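Local atomic coordinates of activating signal cointegrator 1 complex subunit 2 (Homo sapiens, PDB entry 6YXQ), a protein that binds polyubiquitin chains and, as a subunit of the ASCC complex, recruits ASCC3 and ALKBH3 to sites of DNA damage. Residues B[177-180]-B[181-184]. Residues are numbered along the deposited sequence; the frame is centred on the assembly and turned at random.
Sequences SPLL and QKMI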
loop_
_atom_site.group_PDB
_atom_site.type_symbol
_atom_site.label_atom_id
_atom_site.label_comp_id
_atom_site.label_asym_id
_atom_site.label_seq_id
_atom_site.Cartn_x
_atom_site.Cartn_y
_atom_site.Cartn_z
ATOM N N SER B 177 1.270 -9.198 9.404
ATOM C CA SER B 177 0.214 -10.144 9.060
ATOM C C SER B 177 -0.885 -10.182 10.123
ATOM O O SER B 177 -2.046 -9.900 9.794
ATOM C CB SER B 177 0.797 -11.536 8.816
ATOM O OG SER B 177 -0.211 -12.528 8.872
ATOM N N PRO B 178 -0.587 -10.495 11.395
ATOM C CA PRO B 178 -1.676 -10.682 12.386
ATOM C C PRO B 178 -2.625 -9.506 12.487
ATOM O O PRO B 178 -3.812 -9.712 12.753
ATOM C CB PRO B 178 -0.896 -10.892 13.689
ATOM C CG PRO B 178 0.467 -11.294 13.266
ATOM C CD PRO B 178 0.747 -10.581 12.023
ATOM N N LEU B 179 -2.129 -8.281 12.302
ATOM C CA LEU B 179 -3.000 -7.112 12.331
ATOM C C LEU B 179 -3.859 -7.040 11.075
ATOM O O LEU B 179 -5.073 -6.794 11.150
ATOM C CB LEU B 179 -2.151 -5.851 12.476
ATOM C CG LEU B 179 -2.764 -4.556 13.024
ATOM C CD1 LEU B 179 -3.838 -4.839 14.065
ATOM C CD2 LEU B 179 -1.669 -3.682 13.616
ATOM N N LEU B 180 -3.248 -7.263 9.909
ATOM C CA LEU B 180 -4.001 -7.171 8.666
ATOM C C LEU B 180 -5.014 -8.299 8.548
ATOM O O LEU B 180 -6.089 -8.104 7.969
ATOM C CB LEU B 180 -3.043 -7.145 7.477
ATOM C CG LEU B 180 -3.667 -7.072 6.085
ATOM C CD1 LEU B 180 -4.082 -5.661 5.697
ATOM C CD2 LEU B 180 -2.659 -7.600 5.105
ATOM N N GLN B 181 -4.699 -9.475 9.096
ATOM C CA GLN B 181 -5.716 -10.510 9.242
ATOM C C GLN B 181 -6.949 -9.948 9.935
ATOM O O GLN B 181 -8.071 -10.072 9.430
ATOM C CB GLN B 181 -5.161 -11.701 10.026
ATOM C CG GLN B 181 -3.950 -12.352 9.388
ATOM C CD GLN B 181 -3.712 -13.760 9.893
ATOM O OE1 GLN B 181 -4.604 -14.610 9.842
ATOM N NE2 GLN B 181 -2.502 -14.015 10.379
ATOM N N LYS B 182 -6.745 -9.318 11.098
ATOM C CA LYS B 182 -7.855 -8.747 11.853
ATOM C C LYS B 182 -8.629 -7.755 11.004
ATOM O O LYS B 182 -9.861 -7.822 10.923
ATOM C CB LYS B 182 -7.338 -8.079 13.129
ATOM C CG LYS B 182 -8.434 -7.542 14.045
ATOM C CD LYS B 182 -7.987 -6.287 14.796
ATOM C CE LYS B 182 -9.023 -5.167 14.707
ATOM N NZ LYS B 182 -8.469 -3.851 15.147
HETATM N N MSE B 183 -7.924 -6.847 10.339
HETATM C CA MSE B 183 -8.588 -5.867 9.484
HETATM C C MSE B 183 -9.470 -6.481 8.404
HETATM O O MSE B 183 -10.659 -6.148 8.293
HETATM C CB MSE B 183 -7.565 -4.956 8.809
HETATM C CG MSE B 183 -6.817 -4.060 9.757
HETATM SE SE MSE B 183 -4.968 -3.849 9.252
HETATM C CE MSE B 183 -5.148 -2.830 7.629
ATOM N N ILE B 184 -8.868 -7.347 7.587
ATOM C CA ILE B 184 -9.586 -7.914 6.451
ATOM C C ILE B 184 -10.757 -8.754 6.939
ATOM O O ILE B 184 -11.878 -8.655 6.418
ATOM C CB ILE B 184 -8.638 -8.729 5.557
ATOM C CG1 ILE B 184 -7.410 -7.903 5.176
ATOM C CG2 ILE B 184 -9.355 -9.167 4.302
ATOM C CD1 ILE B 184 -7.690 -6.797 4.172
#
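Ser177 O takes the amide of Gln181 in a nearly straight bond, with Gln181 N 2.8 Å away and an N-H...O angle of 174°. The side chains of the same pair also meet: Gln181 NE2 lies 3.1 Å from Ser177 OG, a weak, bent bond. Gln181 CG stands beside its own backbone N (chi1 -59°), which turns the chain back toward the preceding turn; extended beyond CG, it brings the amide to the serine hydroxyl. Ile184 N to Leu180 O (2.9 Å) and Met183 N to Leu179 O (3.0 Å) continue the i to i+4 ladder, while Lys182 N to Pro178 O is weak and long. This is the opening of helix 177-190, within the largely helical part of ASCC2 that associates with ASCC3. Leu179 touches Leu171 of the ASCC3 chain and, on its own chain, Leu132 of helix 114-135. Leu180 contributes two apolar contacts. Its CD1 lies 3.6 Å from CE of selenomethionine Met183, the two side chains crossing at a slant, and its CG is 3.9 Å from Ile184 CG1, those two lying alongside and pointing the same way. An alanine in place of Leu180 is likely to leave Met183 CE and Ile184 CG1 without the CD1 and CG they pack against and to open a gap toward Ile266 and Cys169. Met183 carries the packing round to helix 114-135, where it touches Phe128, and Ile184 reaches Ile165 of helix 162-172.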